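Local coordinates for Fe-regulated protein B (PDB 4AIP) that serves as a TonB-dependent transporter for iron in the outer membrane of Neisseria meningitidis, a role that may include siderophore uptake, at residues S269-Q274 / T306-T311. Residues are numbered along the deposited sequence; the frame is centred on the assembly and turned at random.
Sequences SHMKDQ and TTQSNT. With N8E (3,6,9,12,15-pentaoxatricosan-1-ol), chain F.
H270 and T311 form a non-hydrogen-bonded pair between adjacent antiparallel strands in the transmembrane beta-barrel of this TonB-dependent transporter, a worked example of how a barrel wall sorts its side chains by alternation. H270, K272, S309, T307 and T311 turn to the outer face, where the detergent N8E and another copy of the protein lie; M271, D273, Q308 and N310 turn to the inside of the barrel, where F137, D140 and L143 of the plug domain meet them. The axes of segments 269-274 and 306-311 run antiparallel 4.6 Å apart, and two hydrogen-bonded pairs, M271 with N310 and D273 with Q308, each close a ring of two backbone bonds. M271 N to N310 O, at 2.7 Å, is one of these; the same carbonyl oxygen also accepts from a water.

H270 repays following from root to tip. Its CB rests 3.5 Å from the ether oxygen O09 of the detergent. CG stands anti to the backbone N (chi1 178°), and with chi2 at 86° the ring presents ND1 to T311 and CD2 to the ligand. ND1 shares a hydrogen bond of 2.8 Å with T311 OG1, close to the ring plane and fairly straight at 162°; either atom could be the donor. CE1 lies 4.1 Å from S309 CB, while CD2 packs at the ring edge against the alkyl tail, 3.3 Å from its C05. NE2 is buried without a polar partner in the model and has tail carbon C02 beside it.

Further along this face, K272 slants across T307, its CG against the CG2 methyl, then bends so that CE reaches the tail's end. On the other face D273 OD2 accepts from the backbone N of D140, and the CE methyl of M271 lies 3.6 Å from N310 CB.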
# COMPACT_ATOMS: atom_id res chain seq x y z
N SER B 269 -1.00 19.12 13.87
CA SER B 269 -0.40 18.81 12.61
C SER B 269 0.26 17.43 12.68
O SER B 269 0.92 17.15 13.69
CB SER B 269 0.63 19.90 12.41
OG SER B 269 1.55 19.62 11.39
N HIS B 270 0.07 16.55 11.68
CA HIS B 270 0.94 15.38 11.61
C HIS B 270 1.50 15.29 10.22
O HIS B 270 0.73 15.38 9.25
CB HIS B 270 0.26 14.06 11.98
CG HIS B 270 1.16 12.87 11.84
ND1 HIS B 270 2.01 12.47 12.84
CD2 HIS B 270 1.39 12.03 10.81
CE1 HIS B 270 2.70 11.42 12.46
NE2 HIS B 270 2.36 11.15 11.21
N MET B 271 2.82 15.12 10.11
CA MET B 271 3.43 15.00 8.83
C MET B 271 4.21 13.71 8.71
O MET B 271 4.83 13.26 9.68
CB MET B 271 4.33 16.16 8.57
CG MET B 271 5.46 15.75 7.73
SD MET B 271 6.72 16.94 7.45
CE MET B 271 7.63 17.03 8.95
N LYS B 272 4.20 13.12 7.51
CA LYS B 272 5.04 11.98 7.28
C LYS B 272 5.68 12.14 5.91
O LYS B 272 5.00 12.54 4.98
CB LYS B 272 4.26 10.67 7.38
CG LYS B 272 5.17 9.53 7.20
CD LYS B 272 4.52 8.23 6.84
CE LYS B 272 3.98 7.52 8.00
NZ LYS B 272 4.35 6.11 7.84
N ASP B 273 6.96 11.75 5.81
CA ASP B 273 7.77 11.87 4.60
C ASP B 273 8.50 10.54 4.48
O ASP B 273 9.31 10.19 5.36
CB ASP B 273 8.83 12.94 4.89
CG ASP B 273 9.27 13.73 3.64
OD1 ASP B 273 9.64 13.11 2.62
OD2 ASP B 273 9.32 14.98 3.71
N GLN B 274 8.30 9.79 3.42
CA GLN B 274 8.91 8.47 3.40
C GLN B 274 9.58 8.09 2.05
O GLN B 274 9.01 8.32 0.96
CB GLN B 274 7.84 7.47 3.75
CG GLN B 274 8.33 6.11 3.85
CD GLN B 274 7.28 5.17 4.33
OE1 GLN B 274 7.47 4.51 5.35
NE2 GLN B 274 6.17 5.11 3.63
N THR B 306 12.97 4.82 4.76
CA THR B 306 13.51 5.78 5.66
C THR B 306 12.47 6.90 5.76
O THR B 306 11.92 7.35 4.76
CB THR B 306 15.04 6.20 5.32
OG1 THR B 306 15.08 7.36 4.53
CG2 THR B 306 15.82 5.10 4.56
N THR B 307 12.13 7.28 7.00
CA THR B 307 10.93 8.07 7.26
C THR B 307 11.17 9.24 8.24
O THR B 307 11.92 9.12 9.23
CB THR B 307 9.86 7.16 7.88
OG1 THR B 307 9.93 5.87 7.26
CG2 THR B 307 8.52 7.72 7.65
N GLN B 308 10.48 10.35 8.01
CA GLN B 308 10.51 11.45 8.94
C GLN B 308 9.08 11.83 9.22
O GLN B 308 8.27 12.04 8.26
CB GLN B 308 11.27 12.65 8.36
CG GLN B 308 11.76 13.65 9.40
CD GLN B 308 12.45 14.86 8.78
OE1 GLN B 308 11.82 15.71 8.18
NE2 GLN B 308 13.76 14.94 8.93
N SER B 309 8.75 11.94 10.50
CA SER B 309 7.39 12.17 10.89
C SER B 309 7.43 13.15 12.00
O SER B 309 8.31 13.16 12.87
CB SER B 309 6.67 10.93 11.43
OG SER B 309 7.10 9.73 10.84
N ASN B 310 6.39 13.95 12.03
CA ASN B 310 6.33 14.95 13.01
C ASN B 310 4.88 15.15 13.36
O ASN B 310 4.06 15.47 12.48
CB ASN B 310 6.87 16.25 12.40
CG ASN B 310 7.11 17.31 13.48
OD1 ASN B 310 7.32 16.95 14.64
ND2 ASN B 310 7.05 18.61 13.10
N THR B 311 4.55 14.95 14.64
CA THR B 311 3.30 15.52 15.16
C THR B 311 3.64 16.77 15.96
O THR B 311 4.52 16.73 16.82
CB THR B 311 2.53 14.55 16.09
OG1 THR B 311 2.48 13.24 15.52
CG2 THR B 311 1.16 15.01 16.27
C01 N8E F . 0.15 7.69 8.63
C02 N8E F . 0.61 9.09 8.97
C03 N8E F . 0.19 10.08 7.89
C04 N8E F . -1.23 10.61 8.06
C05 N8E F . -1.31 11.90 8.85
C06 N8E F . -2.61 11.99 9.65
C07 N8E F . -2.52 11.35 10.99
C08 N8E F . -3.47 11.95 12.03
O09 N8E F . -3.07 13.26 12.40
C10 N8E F . -3.88 13.95 13.32
C11 N8E F . -3.69 15.46 13.18
O12 N8E F . -4.96 16.05 12.96
C13 N8E F . -5.37 16.42 11.65
C14 N8E F . -6.85 16.75 11.79
O15 N8E F . -7.59 16.23 10.68
C16 N8E F . -8.82 15.60 11.03
C17 N8E F . -9.92 16.64 11.12
O18 N8E F . -10.44 16.83 9.80
C19 N8E F . -10.69 18.21 9.46
C20 N8E F . -11.99 18.83 10.00
O21 N8E F . -11.76 20.18 10.42
C22 N8E F . -12.22 21.15 9.48
C23 N8E F . -13.09 22.09 10.28
O24 N8E F . -13.79 22.98 9.39
O HOH W 1 3.47 18.02 11.88